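Local coordinates for protein phosphoacetylglucosamine mutase (PDB 5O9X) that catalyses the interconversion of N-acetylglucosamine 6-phosphate and N-acetylglucosamine 1-phosphate, as a phosphomutase of the phosphoglucomutase/phosphomannomutase family, at residues Leu312-Phe316 with Ile438-Trp444; Thr51-Lys56 with Val120-Ala126; Leu456-Leu460 with Tyr516-Arg522; Tyr169-Lys174 with Tyr183-Thr187. The protein carries 1 engineered substitution. All blocks are in the same frame, centred on the assembly; numbering follows the deposited sequence.

The four contacts sample a chain built, as in its family, from three alpha/beta domains and a C-terminal domain. Contact 2 and contact 4 both involve the first domain and are neighbours, with centres 21 Å and nearest atoms about 9 Å apart; contact 4 also leads from that domain into the second. Contact 1 pairs two helices of the third domain, and its centre is 29 Å from that of contact 4. Contact 3 belongs to the C-terminal sheet, 27 Å from contact 1 and 49 Å from contact 2 between centres, across the chain's centre from the latter. Contact 3 approaches the bound glucose 1,6-bisphosphate, the L460 side chain lying about 8 Å from it.

Contact 1 of 4, residues Leu312-Phe316 with Ile438-Trp444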
loop_
_atom_site.group_PDB
_atom_site.type_symbol
_atom_site.label_atom_id
_atom_site.label_comp_id
_atom_site.label_asym_id
_atom_site.label_seq_id
_atom_site.Cartn_x
_atom_site.Cartn_y
_atom_site.Cartn_z
ATOM N N LEU A 312 -3.997 0.113 17.046
ATOM C CA LEU A 312 -3.202 -0.862 17.797
ATOM C C LEU A 312 -1.747 -0.338 17.927
ATOM O O LEU A 312 -1.171 -0.281 19.026
ATOM C CB LEU A 312 -3.265 -2.271 17.117
ATOM C CG LEU A 312 -2.469 -3.365 17.883
ATOM C CD1 LEU A 312 -3.183 -3.714 19.203
ATOM C CD2 LEU A 312 -2.219 -4.605 17.081
ATOM N N ALA A 313 -1.145 0.023 16.795
ATOM C CA ALA A 313 0.256 0.515 16.770
ATOM C C ALA A 313 0.429 1.866 17.517
ATOM O O ALA A 313 1.372 2.029 18.261
ATOM C CB ALA A 313 0.695 0.701 15.304
ATOM N N ALA A 314 -0.512 2.820 17.300
ATOM C CA ALA A 314 -0.454 4.084 18.028
ATOM C C ALA A 314 -0.559 3.888 19.548
ATOM O O ALA A 314 0.178 4.572 20.308
ATOM C CB ALA A 314 -1.504 5.066 17.509
ATOM N N SER A 315 -1.412 2.974 20.014
ATOM C CA SER A 315 -1.539 2.709 21.458
ATOM C C SER A 315 -0.209 2.100 21.980
ATOM O O SER A 315 0.307 2.535 23.003
ATOM C CB SER A 315 -2.677 1.707 21.649
ATOM O OG SER A 315 -2.595 1.039 22.874
ATOM N N PHE A 316 0.287 1.044 21.330
ATOM C CA PHE A 316 1.515 0.389 21.769
ATOM C C PHE A 316 2.694 1.379 21.811
ATOM O O PHE A 316 3.395 1.489 22.803
ATOM C CB PHE A 316 1.865 -0.760 20.830
ATOM C CG PHE A 316 2.992 -1.616 21.336
ATOM C CD1 PHE A 316 2.931 -2.165 22.634
ATOM C CD2 PHE A 316 4.101 -1.851 20.543
ATOM C CE1 PHE A 316 3.994 -2.958 23.101
ATOM C CE2 PHE A 316 5.135 -2.683 20.976
ATOM C CZ PHE A 316 5.058 -3.241 22.258
ATOM N N ILE A 438 2.814 -6.849 18.879
ATOM C CA ILE A 438 2.013 -6.039 19.769
ATOM C C ILE A 438 1.075 -6.841 20.634
ATOM O O ILE A 438 0.969 -6.606 21.875
ATOM C CB ILE A 438 1.248 -4.900 19.036
ATOM C CG1 ILE A 438 2.248 -3.922 18.393
ATOM C CG2 ILE A 438 0.378 -4.137 20.108
ATOM C CD1 ILE A 438 1.541 -2.974 17.379
ATOM N N LEU A 439 0.292 -7.712 20.021
ATOM C CA LEU A 439 -0.634 -8.572 20.810
ATOM C C LEU A 439 0.128 -9.401 21.823
ATOM O O LEU A 439 -0.397 -9.635 22.940
ATOM C CB LEU A 439 -1.396 -9.545 19.911
ATOM C CG LEU A 439 -2.312 -8.745 18.946
ATOM C CD1 LEU A 439 -2.840 -9.744 17.895
ATOM C CD2 LEU A 439 -3.464 -7.950 19.622
ATOM N N ALA A 440 1.334 -9.875 21.450
ATOM C CA ALA A 440 2.132 -10.735 22.366
ATOM C C ALA A 440 2.554 -9.860 23.598
ATOM O O ALA A 440 2.537 -10.354 24.738
ATOM C CB ALA A 440 3.397 -11.268 21.677
ATOM N N HIS A 441 2.983 -8.599 23.358
ATOM C CA HIS A 441 3.373 -7.738 24.460
ATOM C C HIS A 441 2.199 -7.313 25.367
ATOM O O HIS A 441 2.306 -7.341 26.605
ATOM C CB HIS A 441 4.066 -6.474 23.956
ATOM C CG HIS A 441 5.497 -6.694 23.577
ATOM N ND1 HIS A 441 6.526 -6.504 24.477
ATOM C CD2 HIS A 441 6.071 -7.123 22.423
ATOM C CE1 HIS A 441 7.680 -6.765 23.876
ATOM N NE2 HIS A 441 7.432 -7.160 22.641
ATOM N N LYS A 442 1.088 -6.941 24.748
ATOM C CA LYS A 442 -0.104 -6.533 25.508
ATOM C C LYS A 442 -0.744 -7.725 26.213
ATOM O O LYS A 442 -1.436 -7.543 27.240
ATOM C CB LYS A 442 -1.156 -5.834 24.578
ATOM C CG LYS A 442 -0.702 -4.426 24.055
ATOM C CD LYS A 442 -1.898 -3.878 23.187
ATOM C CE LYS A 442 -1.810 -2.420 22.722
ATOM N NZ LYS A 442 -1.781 -1.490 23.900
ATOM N N GLY A 443 -0.566 -8.925 25.665
ATOM C CA GLY A 443 -1.167 -10.198 26.206
ATOM C C GLY A 443 -2.566 -10.371 25.615
ATOM O O GLY A 443 -3.297 -11.292 25.955
ATOM N N TRP A 444 -2.924 -9.514 24.650
ATOM C CA TRP A 444 -4.288 -9.491 24.104
ATOM C C TRP A 444 -4.539 -10.603 23.121
ATOM O O TRP A 444 -3.578 -11.066 22.425
ATOM C CB TRP A 444 -4.454 -8.181 23.288
ATOM C CG TRP A 444 -4.879 -7.014 24.072
ATOM C CD1 TRP A 444 -5.001 -6.900 25.481
ATOM C CD2 TRP A 444 -5.152 -5.734 23.547
ATOM N NE1 TRP A 444 -5.427 -5.651 25.787
ATOM C CE2 TRP A 444 -5.482 -4.892 24.643
ATOM C CE3 TRP A 444 -5.193 -5.209 22.218
ATOM C CZ2 TRP A 444 -5.856 -3.550 24.478
ATOM C CZ3 TRP A 444 -5.555 -3.850 22.066
ATOM C CH2 TRP A 444 -5.881 -3.055 23.165
#
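Apolar side chains make up most of this meeting between two helices, whose short segments cross at 45° with their axes 11.0 Å apart at the closest. I438 lies at the centre of the apolar contacts: its CG2 is 3.7 Å from L312 CG, its CG1 3.5 Å from F316 CD2, and its CD1 3.8 Å from A313 CA, where the small alanine leaves room. L312 reaches across to the second segment, putting L312 CD1 4.3 Å from L439 CD2 in the helix and 3.7 Å from W444 CZ3 just beyond it.

The aromatic contact is F316 with H441. Their centroids are 5.4 Å apart and the planes inclined at 47°, with F316 CZ over one face of the imidazole; H441 NE2 is held by the carbonyl of V202. Beyond, F316 packs on C413 and L417 of helix 405-420.

One polar link crosses: K442 NZ donates to S315 OG at 2.8 Å, and D319 forms a long, weak ion pair with the same ammonium. G443, with positive phi, is the first residue past the helix, and W444 after it packs on L312. The association therefore rests mainly on burying apolar side chains, the single K442-S315 hydrogen bond adding direction at the partly exposed border.

Contact 2 of 4, residues Thr51-Lys56 with Val120-Ala126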
loop_
_atom_site.group_PDB
_atom_site.type_symbol
_atom_site.label_atom_id
_atom_site.label_comp_id
_atom_site.label_asym_id
_atom_site.label_seq_id
_atom_site.Cartn_x
_atom_site.Cartn_y
_atom_site.Cartn_z
ATOM N N THR A 51 14.387 5.659 -16.968
ATOM C CA THR A 51 15.774 6.035 -17.411
ATOM C C THR A 51 16.019 7.552 -17.086
ATOM O O THR A 51 17.007 7.912 -16.442
ATOM C CB THR A 51 15.990 5.813 -18.924
ATOM O OG1 THR A 51 15.883 4.428 -19.259
ATOM C CG2 THR A 51 17.422 6.277 -19.358
ATOM N N LEU A 52 15.064 8.400 -17.478
ATOM C CA LEU A 52 15.165 9.828 -17.210
ATOM C C LEU A 52 15.218 10.133 -15.733
ATOM O O LEU A 52 15.961 11.056 -15.315
ATOM C CB LEU A 52 14.009 10.608 -17.864
ATOM C CG LEU A 52 14.024 10.600 -19.414
ATOM C CD1 LEU A 52 12.907 11.488 -19.929
ATOM C CD2 LEU A 52 15.361 11.063 -20.028
ATOM N N ARG A 53 14.455 9.381 -14.928
ATOM C CA ARG A 53 14.403 9.654 -13.502
ATOM C C ARG A 53 15.723 9.344 -12.894
ATOM O O ARG A 53 16.245 10.125 -12.078
ATOM C CB ARG A 53 13.261 8.854 -12.752
ATOM C CG ARG A 53 13.156 9.153 -11.255
ATOM C CD ARG A 53 12.776 10.602 -11.029
ATOM N NE ARG A 53 12.479 10.888 -9.642
ATOM C CZ ARG A 53 12.535 12.078 -9.090
ATOM N NH1 ARG A 53 12.992 13.138 -9.798
ATOM N NH2 ARG A 53 12.161 12.197 -7.832
ATOM N N SER A 54 16.268 8.194 -13.271
ATOM C CA SER A 54 17.519 7.753 -12.680
ATOM C C SER A 54 18.624 8.757 -13.036
ATOM O O SER A 54 19.388 9.170 -12.142
ATOM C CB SER A 54 17.899 6.391 -13.244
ATOM O OG SER A 54 19.102 5.971 -12.657
ATOM N N LYS A 55 18.717 9.088 -14.341
ATOM C CA LYS A 55 19.691 10.121 -14.834
ATOM C C LYS A 55 19.585 11.462 -14.069
ATOM O O LYS A 55 20.621 11.968 -13.564
ATOM C CB LYS A 55 19.561 10.294 -16.365
ATOM C CG LYS A 55 20.157 9.166 -17.189
ATOM C CD LYS A 55 19.931 9.458 -18.684
ATOM C CE LYS A 55 20.353 8.345 -19.603
ATOM N NZ LYS A 55 21.843 8.249 -19.772
ATOM N N LYS A 56 18.349 11.962 -13.877
ATOM C CA LYS A 56 18.106 13.207 -13.129
ATOM C C LYS A 56 18.607 13.090 -11.705
ATOM O O LYS A 56 19.111 14.091 -11.158
ATOM C CB LYS A 56 16.622 13.624 -13.102
ATOM C CG LYS A 56 16.321 14.965 -12.430
ATOM C CD LYS A 56 17.042 16.160 -13.121
ATOM C CE LYS A 56 16.545 17.501 -12.566
ATOM N NZ LYS A 56 17.276 18.609 -13.246
ATOM N N VAL A 120 17.926 17.287 -17.852
ATOM C CA VAL A 120 18.588 16.047 -17.457
ATOM C C VAL A 120 19.944 15.959 -18.156
ATOM O O VAL A 120 20.001 16.064 -19.396
ATOM C CB VAL A 120 17.752 14.799 -17.809
ATOM C CG1 VAL A 120 18.482 13.519 -17.414
ATOM C CG2 VAL A 120 16.369 14.870 -17.145
ATOM N N SER A 121 21.006 15.796 -17.353
ATOM C CA SER A 121 22.366 15.455 -17.862
ATOM C C SER A 121 22.446 14.035 -18.463
ATOM O O SER A 121 22.680 13.052 -17.722
ATOM C CB SER A 121 23.413 15.642 -16.753
ATOM O OG SER A 121 23.297 16.931 -16.186
ATOM N N MET A 122 22.287 13.942 -19.790
ATOM C CA MET A 122 22.208 12.685 -20.544
ATOM C C MET A 122 23.434 11.786 -20.538
ATOM O O MET A 122 23.405 10.699 -21.133
ATOM C CB MET A 122 21.810 12.919 -22.010
ATOM C CG MET A 122 20.326 13.098 -22.344
ATOM S SD MET A 122 19.187 11.775 -21.803
ATOM C CE MET A 122 18.889 12.659 -20.349
ATOM N N GLU A 123 24.495 12.242 -19.879
ATOM C CA GLU A 123 25.748 11.491 -19.759
ATOM C C GLU A 123 25.741 10.724 -18.423
ATOM O O GLU A 123 26.562 9.854 -18.196
ATOM C CB GLU A 123 26.983 12.440 -19.890
ATOM C CG GLU A 123 27.195 13.409 -18.716
ATOM C CD GLU A 123 26.592 14.826 -18.874
ATOM O OE1 GLU A 123 25.523 15.035 -19.496
ATOM O OE2 GLU A 123 27.193 15.772 -18.316
ATOM N N ASN A 124 24.846 11.103 -17.511
ATOM C CA ASN A 124 24.682 10.359 -16.242
ATOM C C ASN A 124 24.302 8.863 -16.556
ATOM O O ASN A 124 23.681 8.559 -17.579
ATOM C CB ASN A 124 23.665 11.053 -15.289
ATOM C CG ASN A 124 24.195 12.357 -14.687
ATOM O OD1 ASN A 124 25.387 12.654 -14.767
ATOM N ND2 ASN A 124 23.312 13.131 -14.069
ATOM N N PRO A 125 24.794 7.916 -15.751
ATOM C CA PRO A 125 24.251 6.576 -15.966
ATOM C C PRO A 125 22.743 6.505 -15.586
ATOM O O PRO A 125 22.232 7.362 -14.873
ATOM C CB PRO A 125 25.129 5.698 -15.073
ATOM C CG PRO A 125 25.619 6.601 -13.984
ATOM C CD PRO A 125 25.821 7.937 -14.698
ATOM N N ALA A 126 22.032 5.540 -16.143
ATOM C CA ALA A 126 20.676 5.229 -15.656
ATOM C C ALA A 126 20.734 3.808 -15.126
ATOM O O ALA A 126 21.286 2.914 -15.822
ATOM C CB ALA A 126 19.696 5.324 -16.814
#
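V120 starts the loop by laying its side chain against the last turn of helix 40-56: V120 CG1 is 3.6 Å from K55 CB, and V120 CG2 is 4.2 Å from K56 CB. From S121 to N124 the chain makes a type I beta turn, closed by N124 N to S121 O at 2.9 Å. M122 CE reaches back to within 3.9 Å of L52 CD2, and M122 O accepts from K55 NZ at 3.2 Å.

N124 answers K55 in both directions. N124 ND2 donates to K55 O at 3.0 Å, taking up a carbonyl at the end of the helix, while K55 NZ donates to N124 O at 2.9 Å. The lysine is therefore clasped at its backbone and at its ammonium, which sits between two loop carbonyls.

The CA-to-CB bond of P125 points away; P125 O lies 3.6 Å from K55 CG, buried and with no polar partner in the model. A126 then closes in, with CB 3.5 Å from T51 CG2 and CA 3.5 Å from S54 OG; that hydroxyl is bonded to Q60 and R127. The loop, a connection from helix 107-118 to strand 127-132, packs against the end of helix 40-56 within the alpha/beta/alpha first domain.

Contact 3 of 4, residues Leu456-Leu460 with Tyr516-Arg522; sequences LPSRL and YAEAASR
Build two extended antiparallel strands, 458-460 and 516-518, axes 4.7 Å apart at 170°, with 456-457 and 519-521 as loop. R459-A517 is the hydrogen-bonded pair (CA-CA 5.4 Å; R459 N to A517 O 2.9 Å, A517 N to R459 O 3.0 Å); S458-E518 (CA-CA 4.1 Å) and L460-Y516 (CA-CA 4.7 Å) are non-hydrogen-bonded. A519 N to P457 O, 3.1 Å, extends the pairing. Y516 (chi1 t, chi2 81°) donates from OH to E518 OE1 at 2.6 Å; E518 (p, t) also forms a salt bridge with R501. L460 (m, t) sets CD2 3.8 Å from Y516 CD1. S458 (p) bonds Q266; a water 2.7 Å from S458 OG donates weakly to Y516 OH (3.3 Å). R522 (t, 34°, p) curls back: NH1 donates to S458 O at 2.8 Å, and a water joins R522 NH2 (2.8 Å) to S458 N (3.0 Å). R459 NH2 lies 4.0 Å from R522 NH1; both salt-bridge D526. Strand 458-463, outermost in the phosphohexomutase C-terminal domain's antiparallel sheet, thus pairs with 513-518.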
loop_
_atom_site.group_PDB
_atom_site.type_symbol
_atom_site.label_atom_id
_atom_site.label_comp_id
_atom_site.label_asym_id
_atom_site.label_seq_id
_atom_site.Cartn_x
_atom_site.Cartn_y
_atom_site.Cartn_z
ATOM N N LEU A 456 -18.792 1.569 13.524
ATOM C CA LEU A 456 -20.147 1.820 12.936
ATOM C C LEU A 456 -20.384 0.847 11.779
ATOM O O LEU A 456 -19.490 0.634 10.977
ATOM C CB LEU A 456 -20.209 3.255 12.384
ATOM C CG LEU A 456 -20.070 4.321 13.483
ATOM C CD1 LEU A 456 -19.989 5.708 12.809
ATOM C CD2 LEU A 456 -21.259 4.303 14.436
ATOM N N PRO A 457 -21.581 0.231 11.692
ATOM C CA PRO A 457 -21.923 -0.568 10.504
ATOM C C PRO A 457 -21.613 0.256 9.268
ATOM O O PRO A 457 -21.938 1.456 9.233
ATOM C CB PRO A 457 -23.444 -0.792 10.668
ATOM C CG PRO A 457 -23.546 -0.996 12.220
ATOM C CD PRO A 457 -22.626 0.131 12.745
ATOM N N SER A 458 -20.933 -0.358 8.299
ATOM C CA SER A 458 -20.570 0.377 7.076
ATOM C C SER A 458 -20.727 -0.484 5.845
ATOM O O SER A 458 -20.930 -1.732 5.925
ATOM C CB SER A 458 -19.122 0.877 7.190
ATOM O OG SER A 458 -18.216 -0.220 7.139
ATOM N N ARG A 459 -20.577 0.152 4.689
ATOM C CA ARG A 459 -20.854 -0.555 3.437
ATOM C C ARG A 459 -20.110 0.132 2.327
ATOM O O ARG A 459 -20.108 1.359 2.285
ATOM C CB ARG A 459 -22.409 -0.515 3.172
ATOM C CG ARG A 459 -22.838 -1.014 1.804
ATOM C CD ARG A 459 -22.742 -2.493 1.609
ATOM N NE ARG A 459 -23.402 -3.232 2.736
ATOM C CZ ARG A 459 -23.764 -4.513 2.686
ATOM N NH1 ARG A 459 -23.592 -5.191 1.556
ATOM N NH2 ARG A 459 -24.293 -5.128 3.748
ATOM N N LEU A 460 -19.476 -0.660 1.449
ATOM C CA LEU A 460 -18.899 -0.135 0.180
ATOM C C LEU A 460 -19.736 -0.600 -0.983
ATOM O O LEU A 460 -20.181 -1.773 -0.992
ATOM C CB LEU A 460 -17.453 -0.659 -0.033
ATOM C CG LEU A 460 -16.381 0.031 0.872
ATOM C CD1 LEU A 460 -15.095 -0.795 1.001
ATOM C CD2 LEU A 460 -16.045 1.497 0.456
ATOM N N TYR A 516 -19.108 4.923 -0.172
ATOM C CA TYR A 516 -18.948 4.422 1.189
ATOM C C TYR A 516 -20.089 5.009 2.013
ATOM O O TYR A 516 -20.455 6.188 1.845
ATOM C CB TYR A 516 -17.583 4.963 1.696
ATOM C CG TYR A 516 -17.404 4.673 3.202
ATOM C CD1 TYR A 516 -16.988 3.403 3.608
ATOM C CD2 TYR A 516 -17.779 5.637 4.199
ATOM C CE1 TYR A 516 -16.835 3.085 5.014
ATOM C CE2 TYR A 516 -17.641 5.318 5.604
ATOM C CZ TYR A 516 -17.182 4.038 5.977
ATOM O OH TYR A 516 -17.070 3.670 7.347
ATOM N N ALA A 517 -20.651 4.210 2.944
ATOM C CA ALA A 517 -21.605 4.755 3.880
ATOM C C ALA A 517 -21.355 4.076 5.229
ATOM O O ALA A 517 -21.063 2.904 5.255
ATOM C CB ALA A 517 -23.056 4.565 3.410
ATOM N N GLU A 518 -21.526 4.822 6.294
ATOM C CA GLU A 518 -21.606 4.280 7.634
ATOM C C GLU A 518 -22.855 4.905 8.339
ATOM O O GLU A 518 -23.302 6.009 7.985
ATOM C CB GLU A 518 -20.313 4.513 8.412
ATOM C CG GLU A 518 -19.991 6.006 8.608
ATOM C CD GLU A 518 -18.654 6.258 9.306
ATOM O OE1 GLU A 518 -17.744 5.366 9.180
ATOM O OE2 GLU A 518 -18.493 7.376 9.901
ATOM N N ALA A 519 -23.416 4.169 9.295
ATOM C CA ALA A 519 -24.423 4.767 10.186
ATOM C C ALA A 519 -24.433 3.961 11.493
ATOM O O ALA A 519 -23.677 2.987 11.604
ATOM C CB ALA A 519 -25.801 4.740 9.489
ATOM N N ALA A 520 -25.356 4.260 12.414
ATOM C CA ALA A 520 -25.331 3.588 13.725
ATOM C C ALA A 520 -25.833 2.178 13.697
ATOM O O ALA A 520 -25.528 1.392 14.592
ATOM C CB ALA A 520 -26.149 4.422 14.724
ATOM N N SER A 521 -26.611 1.810 12.674
ATOM C CA SER A 521 -27.207 0.491 12.614
ATOM C C SER A 521 -27.032 -0.087 11.203
ATOM O O SER A 521 -26.814 0.680 10.229
ATOM C CB SER A 521 -28.728 0.543 13.009
ATOM O OG SER A 521 -29.483 1.108 11.930
ATOM N N ARG A 522 -27.069 -1.429 11.096
ATOM C CA ARG A 522 -26.897 -2.141 9.816
ATOM C C ARG A 522 -27.930 -1.696 8.743
ATOM O O ARG A 522 -27.544 -1.446 7.568
ATOM C CB ARG A 522 -27.010 -3.671 10.026
ATOM C CG ARG A 522 -26.883 -4.590 8.790
ATOM C CD ARG A 522 -25.898 -4.125 7.662
ATOM N NE ARG A 522 -24.582 -4.161 8.171
ATOM C CZ ARG A 522 -23.520 -3.462 7.780
ATOM N NH1 ARG A 522 -23.494 -2.646 6.722
ATOM N NH2 ARG A 522 -22.454 -3.696 8.451
HETATM O O HOH W 1 -15.934 0.690 8.257
HETATM O O HOH W 2 -19.813 -3.055 9.007
#

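Contact 4 of 4, residues Tyr169-Lys174 with Tyr183-Thr187; sequences YVVRCK and YGEPT
Most unusual here is the guanidinium of R172, flat on the Y183 ring: planes at 4°, centres 4.2 Å apart. It forms an off-centre cation-pi contact, while R172 CD lies 3.5 Å from the ring centroid, over the face. Build residues 169-174 as helix with R172 extended (t, t, t), and Y183 with chi1 t and chi2 61°. Residues 183-187 are an irregular loop, closest where V170 CA and P186 CA are 4.7 Å apart. G184 has phi/psi 157/179; a CB would clash with Y169 OH, so glycine is required. Y169, chi1 t and chi2 92°, donates from OH to E185 O at 2.7 Å, and Y169 CD1 is 3.6 Å from Y183 CE2. C173 (chi1 m) puts SG at the edge of the Y183 ring, 5.3 Å from its centroid, and CB 3.6 Å from P186 CB. P186 centres an inverse gamma turn (-86/52); P186 CB lies 3.5 Å from K174 CG. Waters bridge C173 O (2.9 Å) to G184 O (2.6 Å) and K174 NZ (2.9 Å) to P186 O (3.0 Å). T187 N-caps helix 188-202. This loop, folded back on helix 164-176, carries the chain from the first alpha/beta domain to the second.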
loop_
_atom_site.group_PDB
_atom_site.type_symbol
_atom_site.label_atom_id
_atom_site.label_comp_id
_atom_site.label_asym_id
_atom_site.label_seq_id
_atom_site.Cartn_x
_atom_site.Cartn_y
_atom_site.Cartn_z
ATOM N N TYR A 169 12.118 -2.308 -0.900
ATOM C CA TYR A 169 13.267 -2.658 -0.025
ATOM C C TYR A 169 14.577 -2.746 -0.821
ATOM O O TYR A 169 15.583 -2.159 -0.403
ATOM C CB TYR A 169 12.994 -3.993 0.772
ATOM C CG TYR A 169 14.217 -4.597 1.343
ATOM C CD1 TYR A 169 14.630 -4.262 2.700
ATOM C CD2 TYR A 169 15.024 -5.456 0.595
ATOM C CE1 TYR A 169 15.779 -4.831 3.249
ATOM C CE2 TYR A 169 16.190 -5.992 1.147
ATOM C CZ TYR A 169 16.567 -5.671 2.454
ATOM O OH TYR A 169 17.753 -6.220 2.999
ATOM N N VAL A 170 14.559 -3.436 -1.970
ATOM C CA VAL A 170 15.751 -3.622 -2.835
ATOM C C VAL A 170 16.267 -2.258 -3.347
ATOM O O VAL A 170 17.477 -2.022 -3.327
ATOM C CB VAL A 170 15.487 -4.559 -4.041
ATOM C CG1 VAL A 170 16.653 -4.559 -5.039
ATOM C CG2 VAL A 170 15.282 -5.982 -3.544
ATOM N N VAL A 171 15.362 -1.414 -3.835
ATOM C CA VAL A 171 15.695 -0.048 -4.302
ATOM C C VAL A 171 16.442 0.755 -3.187
ATOM O O VAL A 171 17.546 1.240 -3.439
ATOM C CB VAL A 171 14.453 0.743 -4.773
ATOM C CG1 VAL A 171 14.900 2.194 -5.153
ATOM C CG2 VAL A 171 13.830 0.015 -6.027
ATOM N N ARG A 172 15.818 0.890 -2.016
ATOM C CA ARG A 172 16.433 1.543 -0.837
ATOM C C ARG A 172 17.803 0.910 -0.505
ATOM O O ARG A 172 18.820 1.637 -0.401
ATOM C CB ARG A 172 15.504 1.584 0.348
ATOM C CG ARG A 172 16.054 2.449 1.444
ATOM C CD ARG A 172 15.056 2.538 2.543
ATOM N NE ARG A 172 15.454 3.461 3.607
ATOM C CZ ARG A 172 14.587 3.939 4.505
ATOM N NH1 ARG A 172 13.312 3.573 4.456
ATOM N NH2 ARG A 172 14.971 4.789 5.446
ATOM N N CYS A 173 17.874 -0.409 -0.420
ATOM C CA CYS A 173 19.175 -1.053 -0.163
ATOM C C CYS A 173 20.251 -0.681 -1.168
ATOM O O CYS A 173 21.380 -0.322 -0.758
ATOM C CB CYS A 173 19.091 -2.598 -0.108
ATOM S SG CYS A 173 18.209 -3.099 1.376
ATOM N N LYS A 174 19.956 -0.779 -2.465
ATOM C CA LYS A 174 21.023 -0.543 -3.445
ATOM C C LYS A 174 21.475 0.967 -3.397
ATOM O O LYS A 174 22.618 1.314 -3.735
ATOM C CB LYS A 174 20.573 -0.905 -4.857
ATOM C CG LYS A 174 20.207 -2.351 -5.093
ATOM C CD LYS A 174 19.922 -2.571 -6.551
ATOM C CE LYS A 174 21.228 -2.687 -7.335
ATOM N NZ LYS A 174 22.063 -3.842 -6.941
ATOM N N TYR A 183 20.548 0.221 4.438
ATOM C CA TYR A 183 19.263 -0.347 4.856
ATOM C C TYR A 183 19.288 -1.891 4.966
ATOM O O TYR A 183 18.429 -2.482 5.624
ATOM C CB TYR A 183 18.207 0.106 3.849
ATOM C CG TYR A 183 16.787 -0.020 4.316
ATOM C CD1 TYR A 183 16.337 0.680 5.444
ATOM C CD2 TYR A 183 15.859 -0.827 3.611
ATOM C CE1 TYR A 183 15.028 0.552 5.911
ATOM C CE2 TYR A 183 14.541 -0.920 4.051
ATOM C CZ TYR A 183 14.126 -0.241 5.193
ATOM O OH TYR A 183 12.814 -0.345 5.644
ATOM N N GLY A 184 20.226 -2.533 4.266
ATOM C CA GLY A 184 20.310 -3.994 4.228
ATOM C C GLY A 184 21.040 -4.447 2.984
ATOM O O GLY A 184 21.417 -3.588 2.132
ATOM N N GLU A 185 21.206 -5.771 2.854
ATOM C CA GLU A 185 21.669 -6.395 1.619
ATOM C C GLU A 185 20.526 -6.386 0.584
ATOM O O GLU A 185 19.405 -6.765 0.926
ATOM C CB GLU A 185 22.059 -7.876 1.864
ATOM C CG GLU A 185 23.323 -8.185 2.694
ATOM C CD GLU A 185 24.550 -7.345 2.314
ATOM O OE1 GLU A 185 24.968 -7.390 1.126
ATOM O OE2 GLU A 185 25.058 -6.621 3.227
ATOM N N PRO A 186 20.813 -6.023 -0.685
ATOM C CA PRO A 186 19.747 -5.760 -1.701
ATOM C C PRO A 186 19.285 -7.006 -2.419
ATOM O O PRO A 186 19.258 -7.071 -3.642
ATOM C CB PRO A 186 20.437 -4.798 -2.652
ATOM C CG PRO A 186 21.900 -5.238 -2.617
ATOM C CD PRO A 186 22.170 -5.806 -1.250
ATOM N N THR A 187 18.913 -8.027 -1.646
ATOM C CA THR A 187 18.482 -9.290 -2.185
ATOM C C THR A 187 17.301 -9.758 -1.363
ATOM O O THR A 187 17.030 -9.295 -0.212
ATOM C CB THR A 187 19.560 -10.381 -2.035
ATOM O OG1 THR A 187 19.744 -10.552 -0.625
ATOM C CG2 THR A 187 20.942 -9.954 -2.705
HETATM O O HOH W 3 21.913 -1.058 2.023
HETATM O O HOH W 4 20.538 -6.185 -6.206
#